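Local coordinates for NADPH-flavin oxidoreductase (Vibrio harveyi, PDB 1BKJ), which catalyses the NADPH-dependent reduction of FMN to FMNH2 as a homodimeric flavoprotein, supplying the reduced flavin that luciferase uses in bioluminescence, at residues A[28-33]-A[120-125]; A[81-86]-A[93-98]; A[114-119]-A[126-131]. All coordinates share one frame; numbering follows the deposited sequence.

Contact 1 of 3, residues A[28-33]-A[120-125]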
loop_
_atom_site.group_PDB
_atom_site.type_symbol
_atom_site.label_atom_id
_atom_site.label_comp_id
_atom_site.label_asym_id
_atom_site.label_seq_id
_atom_site.Cartn_x
_atom_site.Cartn_y
_atom_site.Cartn_z
ATOM N N GLN A 28 5.256 -13.170 15.848
ATOM C CA GLN A 28 4.976 -14.208 14.855
ATOM C C GLN A 28 3.570 -14.016 14.280
ATOM O O GLN A 28 3.374 -14.186 13.087
ATOM C CB GLN A 28 5.160 -15.606 15.458
ATOM N N THR A 29 2.643 -13.538 15.110
ATOM C CA THR A 29 1.265 -13.263 14.702
ATOM C C THR A 29 1.169 -11.999 13.807
ATOM O O THR A 29 0.413 -11.990 12.824
ATOM C CB THR A 29 0.363 -13.177 15.944
ATOM O OG1 THR A 29 0.322 -14.468 16.571
ATOM C CG2 THR A 29 -1.051 -12.760 15.595
ATOM N N ILE A 30 1.970 -10.972 14.116
ATOM C CA ILE A 30 2.016 -9.724 13.338
ATOM C C ILE A 30 2.518 -10.014 11.914
ATOM O O ILE A 30 1.941 -9.523 10.948
ATOM C CB ILE A 30 2.893 -8.658 14.053
ATOM C CG1 ILE A 30 2.134 -8.126 15.273
ATOM C CG2 ILE A 30 3.258 -7.479 13.128
ATOM C CD1 ILE A 30 3.015 -7.495 16.334
ATOM N N ILE A 31 3.551 -10.854 11.817
ATOM C CA ILE A 31 4.147 -11.266 10.540
ATOM C C ILE A 31 3.143 -12.146 9.769
ATOM O O ILE A 31 2.957 -11.935 8.574
ATOM C CB ILE A 31 5.546 -11.994 10.743
ATOM C CG1 ILE A 31 6.599 -11.027 11.322
ATOM C CG2 ILE A 31 6.051 -12.664 9.444
ATOM C CD1 ILE A 31 6.876 -9.783 10.507
ATOM N N GLN A 32 2.470 -13.082 10.451
ATOM C CA GLN A 32 1.468 -13.936 9.796
ATOM C C GLN A 32 0.303 -13.107 9.243
ATOM O O GLN A 32 -0.195 -13.392 8.158
ATOM C CB GLN A 32 0.919 -15.029 10.728
ATOM C CG GLN A 32 1.853 -16.225 11.006
ATOM C CD GLN A 32 2.545 -16.816 9.761
ATOM O OE1 GLN A 32 3.770 -17.005 9.756
ATOM N NE2 GLN A 32 1.766 -17.107 8.708
ATOM N N ALA A 33 -0.089 -12.065 9.983
ATOM C CA ALA A 33 -1.151 -11.153 9.571
ATOM C C ALA A 33 -0.720 -10.418 8.295
ATOM O O ALA A 33 -1.516 -10.259 7.364
ATOM C CB ALA A 33 -1.446 -10.166 10.669
ATOM N N GLU A 120 -2.024 -3.115 16.559
ATOM C CA GLU A 120 -2.970 -2.219 17.230
ATOM C C GLU A 120 -4.109 -2.967 17.937
ATOM O O GLU A 120 -4.513 -2.576 19.029
ATOM C CB GLU A 120 -3.524 -1.180 16.245
ATOM C CG GLU A 120 -2.470 -0.152 15.813
ATOM C CD GLU A 120 -2.933 0.828 14.733
ATOM O OE1 GLU A 120 -3.899 0.545 13.980
ATOM O OE2 GLU A 120 -2.293 1.889 14.616
ATOM N N SER A 121 -4.544 -4.087 17.358
ATOM C CA SER A 121 -5.609 -4.901 17.937
ATOM C C SER A 121 -5.190 -5.600 19.229
ATOM O O SER A 121 -6.048 -6.000 20.020
ATOM C CB SER A 121 -6.091 -5.936 16.935
ATOM O OG SER A 121 -5.194 -7.020 16.794
ATOM N N MET A 122 -3.871 -5.727 19.419
ATOM C CA MET A 122 -3.257 -6.349 20.599
ATOM C C MET A 122 -2.902 -5.305 21.651
ATOM O O MET A 122 -2.310 -5.626 22.678
ATOM C CB MET A 122 -1.985 -7.106 20.204
ATOM C CG MET A 122 -2.212 -8.270 19.258
ATOM S SD MET A 122 -0.666 -8.986 18.618
ATOM C CE MET A 122 -1.041 -10.679 18.890
ATOM N N GLY A 123 -3.219 -4.047 21.374
ATOM C CA GLY A 123 -2.922 -2.981 22.316
ATOM C C GLY A 123 -1.574 -2.327 22.105
ATOM O O GLY A 123 -1.167 -1.496 22.909
ATOM N N LEU A 124 -0.876 -2.720 21.041
ATOM C CA LEU A 124 0.426 -2.141 20.713
ATOM C C LEU A 124 0.220 -0.863 19.899
ATOM O O LEU A 124 -0.887 -0.581 19.421
ATOM C CB LEU A 124 1.279 -3.132 19.910
ATOM C CG LEU A 124 1.659 -4.468 20.563
ATOM C CD1 LEU A 124 2.233 -5.435 19.557
ATOM C CD2 LEU A 124 2.645 -4.233 21.645
ATOM N N GLY A 125 1.273 -0.066 19.807
ATOM C CA GLY A 125 1.216 1.166 19.050
ATOM C C GLY A 125 2.249 1.107 17.951
ATOM O O GLY A 125 3.151 0.274 17.993
#
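T29 and I30, on helix 24-35, meet M122 and L124, with side chains bridging backbones whose closest CA pair, I30 and M122, is 9.6 Å apart. The second partner is the C-terminal end of helix 98-121, which stops in a Schellman motif: G123 leaves helical geometry with a positive phi of 91°, its N bonds back to E120 O at 3.1 Å, and the chain then turns into strand 125-129 of the nitroreductase-family fold.

M122 and L124 stand before and after that glycine, and both send their side chains back to the same neighbouring helix. M122 reaches out through a long arm that runs straight to SD and then bends, chi3 133°, so that the terminal CE lies against T29 CG2 at 3.9 Å, with T29 CB only slightly farther. The T29 methyl can receive it because CG2 lies anti to the backbone N, while the hydroxyl oxygen OG1 is bonded to E25 O one turn earlier. The sulfur itself sits more loosely beside I30 CG1, at 4.4 Å.

I30 works the deeper, buried side, where C115 and A119 of helix 98-121 also touch it. T29 also packs on I5 of the second subunit. No hydrogen bond links the two segments, which are joined by van der Waals contacts between apolar groups. In the interior the two branched residues meet at an angle, methyl to methyl, I30 CD1 lying 3.9 Å from L124 CD1.

Contact 2 of 3, residues A[81-86]-A[93-98]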
loop_
_atom_site.group_PDB
_atom_site.type_symbol
_atom_site.label_atom_id
_atom_site.label_comp_id
_atom_site.label_asym_id
_atom_site.label_seq_id
_atom_site.Cartn_x
_atom_site.Cartn_y
_atom_site.Cartn_z
ATOM N N ILE A 81 11.021 -3.708 -1.494
ATOM C CA ILE A 81 10.593 -4.301 -2.776
ATOM C C ILE A 81 11.656 -5.387 -3.000
ATOM O O ILE A 81 12.845 -5.144 -2.759
ATOM C CB ILE A 81 10.679 -3.301 -3.984
ATOM C CG1 ILE A 81 9.711 -2.134 -3.796
ATOM C CG2 ILE A 81 10.385 -4.041 -5.302
ATOM C CD1 ILE A 81 9.843 -1.029 -4.812
ATOM N N ASP A 82 11.236 -6.574 -3.426
ATOM C CA ASP A 82 12.177 -7.660 -3.642
ATOM C C ASP A 82 11.874 -8.512 -4.876
ATOM O O ASP A 82 10.950 -9.324 -4.867
ATOM C CB ASP A 82 12.215 -8.554 -2.391
ATOM C CG ASP A 82 13.362 -9.572 -2.397
ATOM O OD1 ASP A 82 14.027 -9.783 -3.429
ATOM O OD2 ASP A 82 13.590 -10.197 -1.347
ATOM N N TYR A 83 12.674 -8.318 -5.921
ATOM C CA TYR A 83 12.577 -9.135 -7.131
ATOM C C TYR A 83 13.851 -9.977 -7.246
ATOM O O TYR A 83 14.084 -10.630 -8.265
ATOM C CB TYR A 83 12.348 -8.299 -8.382
ATOM C CG TYR A 83 10.944 -7.753 -8.489
ATOM C CD1 TYR A 83 9.903 -8.538 -9.038
ATOM C CD2 TYR A 83 10.633 -6.458 -8.020
ATOM C CE1 TYR A 83 8.580 -8.044 -9.109
ATOM C CE2 TYR A 83 9.312 -5.952 -8.078
ATOM C CZ TYR A 83 8.295 -6.747 -8.619
ATOM O OH TYR A 83 6.999 -6.274 -8.617
ATOM N N GLN A 84 14.666 -9.984 -6.186
ATOM C CA GLN A 84 15.874 -10.794 -6.167
ATOM C C GLN A 84 15.521 -12.270 -5.955
ATOM O O GLN A 84 16.219 -13.141 -6.466
ATOM C CB GLN A 84 16.890 -10.304 -5.123
ATOM C CG GLN A 84 18.256 -11.065 -5.122
ATOM C CD GLN A 84 18.923 -11.154 -6.491
ATOM O OE1 GLN A 84 19.405 -12.216 -6.877
ATOM N NE2 GLN A 84 18.921 -10.057 -7.240
ATOM N N ARG A 85 14.425 -12.546 -5.244
ATOM C CA ARG A 85 13.972 -13.929 -5.048
ATOM C C ARG A 85 13.678 -14.557 -6.406
ATOM O O ARG A 85 14.177 -15.639 -6.727
ATOM C CB ARG A 85 12.701 -13.992 -4.201
ATOM C CG ARG A 85 12.952 -14.160 -2.726
ATOM C CD ARG A 85 11.683 -14.591 -1.992
ATOM N NE ARG A 85 10.620 -13.594 -2.043
ATOM C CZ ARG A 85 10.400 -12.656 -1.121
ATOM N NH1 ARG A 85 11.175 -12.553 -0.039
ATOM N NH2 ARG A 85 9.368 -11.838 -1.262
ATOM N N HIS A 86 12.986 -13.788 -7.240
ATOM C CA HIS A 86 12.593 -14.211 -8.579
ATOM C C HIS A 86 13.779 -14.365 -9.518
ATOM O O HIS A 86 13.847 -15.343 -10.277
ATOM C CB HIS A 86 11.593 -13.216 -9.156
ATOM C CG HIS A 86 10.468 -12.897 -8.222
ATOM N ND1 HIS A 86 10.589 -11.957 -7.217
ATOM C CD2 HIS A 86 9.220 -13.404 -8.118
ATOM C CE1 HIS A 86 9.462 -11.900 -6.537
ATOM N NE2 HIS A 86 8.612 -12.770 -7.065
ATOM N N VAL A 93 14.539 -13.048 -15.561
ATOM C CA VAL A 93 13.552 -12.098 -15.038
ATOM C C VAL A 93 13.981 -10.651 -15.366
ATOM O O VAL A 93 15.154 -10.292 -15.202
ATOM C CB VAL A 93 13.383 -12.298 -13.475
ATOM C CG1 VAL A 93 12.684 -11.117 -12.794
ATOM C CG2 VAL A 93 12.581 -13.550 -13.195
ATOM N N GLN A 94 13.038 -9.891 -15.936
ATOM C CA GLN A 94 13.226 -8.476 -16.292
ATOM C C GLN A 94 12.484 -7.690 -15.216
ATOM O O GLN A 94 11.257 -7.540 -15.268
ATOM C CB GLN A 94 12.659 -8.158 -17.687
ATOM C CG GLN A 94 13.282 -8.978 -18.824
ATOM C CD GLN A 94 12.957 -8.433 -20.207
ATOM O OE1 GLN A 94 13.582 -7.480 -20.665
ATOM N NE2 GLN A 94 12.008 -9.062 -20.894
ATOM N N ALA A 95 13.246 -7.229 -14.226
ATOM C CA ALA A 95 12.720 -6.496 -13.077
ATOM C C ALA A 95 12.713 -4.955 -13.155
ATOM O O ALA A 95 12.220 -4.293 -12.227
ATOM C CB ALA A 95 13.461 -6.957 -11.819
ATOM N N ASP A 96 13.177 -4.405 -14.283
ATOM C CA ASP A 96 13.306 -2.956 -14.472
ATOM C C ASP A 96 12.124 -2.126 -14.970
ATOM O O ASP A 96 12.246 -0.905 -15.121
ATOM C CB ASP A 96 14.580 -2.637 -15.285
ATOM C CG ASP A 96 14.538 -3.171 -16.717
ATOM O OD1 ASP A 96 14.038 -4.297 -16.954
ATOM O OD2 ASP A 96 15.026 -2.453 -17.611
ATOM N N PHE A 97 10.989 -2.767 -15.231
ATOM C CA PHE A 97 9.807 -2.033 -15.674
ATOM C C PHE A 97 9.151 -1.329 -14.478
ATOM O O PHE A 97 8.975 -1.941 -13.416
ATOM C CB PHE A 97 8.811 -2.981 -16.338
ATOM C CG PHE A 97 9.264 -3.492 -17.665
ATOM C CD1 PHE A 97 9.047 -2.735 -18.834
ATOM C CD2 PHE A 97 9.909 -4.739 -17.761
ATOM C CE1 PHE A 97 9.466 -3.212 -20.096
ATOM C CE2 PHE A 97 10.336 -5.236 -19.012
ATOM C CZ PHE A 97 10.113 -4.466 -20.191
ATOM N N THR A 98 8.793 -0.051 -14.653
ATOM C CA THR A 98 8.148 0.775 -13.609
ATOM C C THR A 98 6.904 0.103 -13.004
ATOM O O THR A 98 6.637 0.271 -11.813
ATOM C CB THR A 98 7.853 2.203 -14.150
ATOM O OG1 THR A 98 9.096 2.817 -14.521
ATOM C CG2 THR A 98 7.164 3.093 -13.111
#
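V93, Y83 and A95 give up the most surface here, with H86 close behind, as the loop that follows helix 84-89 comes back past the helix's first turn. The two segments come nearest at Y83 and A95, whose CA atoms are 6.5 Å apart.

Y83 occupies the N-cap position, between strand 75-82 and the helix. Its CB rests on the single methyl of A95, CB to CB at 3.9 Å, and that methyl also lies obliquely to the phenol ring. The ring continues inward to V45 and I103, where OH is hydrogen-bonded to L100 O. V93 makes the second point of contact through one branch: CG2, anti to the carbonyl carbon, comes up to H86 O at 3.7 Å and to H86 CB at 4.2 Å. The imidazole of H86 turns away from this valine, and its NE2 is bonded to L43 O.

Behind Y83 the start of the helix is fastened by D82. In an Asx turn, D82 OD1 accepts from Q84 N at 2.8 Å, met nearly along its C-O axis, with a weak second bond from R85 N. The other oxygen, OD2, is bonded to S47 OG and to Y181 OH of the second subunit, while Q94 NE2 reaches A221 O of that subunit.

Between the segments there is no hydrogen bond. The loop meets the helix start by van der Waals contact, methyl to CB at A95 and methyl to carbonyl at V93. The contact is thus non-directional, while Y83 OH, H86 NE2, D82 OD2 and the amide of Q94 find their partners outside the two segments, in this chain and the second subunit.

Contact 3 of 3, residues A[114-119]-A[126-131]. With FMN (flavin mononucleotide), chain D.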
loop_
_atom_site.group_PDB
_atom_site.type_symbol
_atom_site.label_atom_id
_atom_site.label_comp_id
_atom_site.label_asym_id
_atom_site.label_seq_id
_atom_site.Cartn_x
_atom_site.Cartn_y
_atom_site.Cartn_z
ATOM N N ASN A 114 -1.619 -4.516 7.309
ATOM C CA ASN A 114 -2.102 -5.718 7.993
ATOM C C ASN A 114 -1.280 -5.932 9.275
ATOM O O ASN A 114 -1.850 -6.180 10.341
ATOM C CB ASN A 114 -1.991 -6.942 7.088
ATOM C CG ASN A 114 -3.306 -7.309 6.424
ATOM O OD1 ASN A 114 -4.270 -6.553 6.434
ATOM N ND2 ASN A 114 -3.346 -8.492 5.854
ATOM N N CYS A 115 0.038 -5.719 9.173
ATOM C CA CYS A 115 0.979 -5.847 10.298
ATOM C C CYS A 115 0.634 -4.852 11.397
ATOM O O CYS A 115 0.473 -5.245 12.556
ATOM C CB CYS A 115 2.420 -5.608 9.843
ATOM S SG CYS A 115 3.123 -6.922 8.843
ATOM N N LEU A 116 0.431 -3.586 11.002
ATOM C CA LEU A 116 0.089 -2.511 11.938
ATOM C C LEU A 116 -1.259 -2.741 12.611
ATOM O O LEU A 116 -1.351 -2.587 13.830
ATOM C CB LEU A 116 0.134 -1.122 11.272
ATOM C CG LEU A 116 -0.111 0.092 12.190
ATOM C CD1 LEU A 116 0.918 0.175 13.317
ATOM C CD2 LEU A 116 -0.121 1.380 11.390
ATOM N N LEU A 117 -2.277 -3.134 11.834
ATOM C CA LEU A 117 -3.608 -3.416 12.384
ATOM C C LEU A 117 -3.596 -4.581 13.380
ATOM O O LEU A 117 -4.216 -4.496 14.444
ATOM C CB LEU A 117 -4.632 -3.666 11.280
ATOM C CG LEU A 117 -5.139 -2.435 10.536
ATOM C CD1 LEU A 117 -6.099 -2.884 9.463
ATOM C CD2 LEU A 117 -5.826 -1.451 11.477
ATOM N N ALA A 118 -2.833 -5.628 13.069
ATOM C CA ALA A 118 -2.690 -6.777 13.964
ATOM C C ALA A 118 -2.075 -6.281 15.282
ATOM O O ALA A 118 -2.615 -6.541 16.351
ATOM C CB ALA A 118 -1.797 -7.831 13.344
ATOM N N ALA A 119 -1.029 -5.458 15.179
ATOM C CA ALA A 119 -0.358 -4.895 16.356
ATOM C C ALA A 119 -1.293 -4.023 17.204
ATOM O O ALA A 119 -1.404 -4.238 18.400
ATOM C CB ALA A 119 0.890 -4.109 15.946
ATOM N N GLY A 126 2.132 2.014 16.988
ATOM C CA GLY A 126 3.075 2.048 15.888
ATOM C C GLY A 126 3.050 3.292 15.024
ATOM O O GLY A 126 2.159 4.131 15.154
ATOM N N VAL A 127 4.057 3.405 14.158
ATOM C CA VAL A 127 4.184 4.529 13.248
ATOM C C VAL A 127 5.034 4.106 12.065
ATOM O O VAL A 127 6.038 3.422 12.227
ATOM C CB VAL A 127 4.789 5.816 13.961
ATOM C CG1 VAL A 127 6.211 5.586 14.460
ATOM C CG2 VAL A 127 4.728 7.051 13.045
ATOM N N TYR A 128 4.607 4.504 10.870
ATOM C CA TYR A 128 5.368 4.218 9.652
ATOM C C TYR A 128 6.532 5.208 9.616
ATOM O O TYR A 128 6.416 6.304 10.173
ATOM C CB TYR A 128 4.529 4.464 8.415
ATOM C CG TYR A 128 3.480 3.454 8.072
ATOM C CD1 TYR A 128 2.203 3.521 8.646
ATOM C CD2 TYR A 128 3.742 2.438 7.133
ATOM C CE1 TYR A 128 1.193 2.598 8.295
ATOM C CE2 TYR A 128 2.742 1.506 6.775
ATOM C CZ TYR A 128 1.472 1.599 7.366
ATOM O OH TYR A 128 0.490 0.715 7.051
ATOM N N ILE A 129 7.658 4.815 9.016
ATOM C CA ILE A 129 8.842 5.676 8.917
ATOM C C ILE A 129 9.301 5.773 7.451
ATOM O O ILE A 129 10.092 4.945 6.977
ATOM C CB ILE A 129 10.033 5.176 9.847
ATOM C CG1 ILE A 129 9.588 5.023 11.322
ATOM C CG2 ILE A 129 11.259 6.120 9.751
ATOM C CD1 ILE A 129 9.167 6.298 12.029
ATOM N N GLY A 130 8.789 6.783 6.746
ATOM C CA GLY A 130 9.159 7.002 5.357
ATOM C C GLY A 130 10.413 7.850 5.238
ATOM O O GLY A 130 10.984 7.970 4.149
ATOM N N GLY A 131 10.851 8.402 6.376
ATOM C CA GLY A 131 12.044 9.230 6.458
ATOM C C GLY A 131 13.327 8.552 6.010
ATOM O O GLY A 131 14.268 9.235 5.623
HETATM N N1 FMN D . 5.462 9.701 10.922
HETATM C C2 FMN D . 6.648 10.041 11.531
HETATM O O2 FMN D . 6.747 10.627 12.579
HETATM N N3 FMN D . 7.758 9.713 10.764
HETATM C C4 FMN D . 7.772 9.293 9.402
HETATM O O4 FMN D . 8.852 9.178 8.852
HETATM C C4A FMN D . 6.473 9.066 8.836
HETATM N N5 FMN D . 6.456 8.404 7.615
HETATM C C5A FMN D . 5.256 7.881 7.108
HETATM C C6 FMN D . 5.328 7.109 5.963
HETATM C C7 FMN D . 4.178 6.513 5.449
HETATM C C7M FMN D . 4.367 5.491 4.288
HETATM C C8 FMN D . 2.923 6.739 6.084
HETATM C C8M FMN D . 1.622 6.254 5.534
HETATM C C9 FMN D . 2.843 7.502 7.220
HETATM C C9A FMN D . 4.022 8.090 7.775
HETATM N N10 FMN D . 4.038 8.828 9.015
HETATM C C10 FMN D . 5.266 9.234 9.599
HETATM C "C1'" FMN D . 2.935 8.906 9.812
HETATM C "C2'" FMN D . 2.125 10.181 9.771
HETATM O "O2'" FMN D . 2.707 11.410 9.662
HETATM C "C3'" FMN D . 0.668 10.068 9.944
HETATM O "O3'" FMN D . 0.069 8.891 9.465
HETATM C "C4'" FMN D . -0.248 11.262 9.957
HETATM O "O4'" FMN D . 0.284 12.553 10.133
HETATM C "C5'" FMN D . -1.672 11.099 10.199
HETATM O "O5'" FMN D . -1.709 10.895 11.644
HETATM P P FMN D . -2.153 9.508 12.376
HETATM O O1P FMN D . -3.570 9.403 12.080
HETATM O O2P FMN D . -1.762 9.743 13.787
HETATM O O3P FMN D . -1.475 8.370 11.712
#
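L116 of helix 98-121 lies on strand 125-129, the outermost strand, within this chain, of the antiparallel sheet in this nitroreductase-family flavin fold. Its CB points toward the strand; chi1 of -176° carries CG on in that direction, and chi2 of 60° then sends the two methyls to different residues. CD1 settles directly on the backbone of G126, 3.8 Å from its CA and a little farther from its C. CD2 goes to Y128, touching CE1 at 3.6 Å and lying obliquely to the ring.

Y128 thereby connects the helix to the cofactor. On the flavin side, Y128 CB packs on the dimethylbenzene part, 3.6 Å from FMN C7. The flavin methyl C8M lies over one face of the tyrosine ring, offset toward the rim. Y128 OH is bonded to Q113 OE1, back on helix 98-121, and S38 of the second subunit also packs on this tyrosine.

The rest of the segment follows the isoalloxazine. V127, the residue before Y128, has its CG2 at the pyrimidine end, 3.5 Å from FMN N1. Past Y128 the chain runs on to G130, whose N donates a fairly straight bond to FMN N5, 3.0 Å at 162°, so a main-chain N-H meets the redox-active nitrogen of the flavin. At the adjacent carbonyl, G131 N bonds to FMN O4 at 3.3 Å.

Contacts 1 and 3 adjoin, their centres 10 Å apart, and share helix 98-121: contact 1 uses its C-terminal end and contact 3 the residues just before. Along the chain the order is 28-33, 114-119, 120-125, 126-131, so their segments alternate. They touch directly, with L124 N 3.1 Å from A119 O and A33 O 3.0 Å from N114 ND2. Contact 2 stands apart, centres 29 Å from contact 1 and 24 Å from contact 3; its first segment lies on strand 75-82 and helix 84-89, its second leads into helix 98-121. Contacts 2 and 3 reach the same antiparallel sheet. Helix 98-121 packs L116 on the flavin-binding strand, and N114 and L117 against the second subunit.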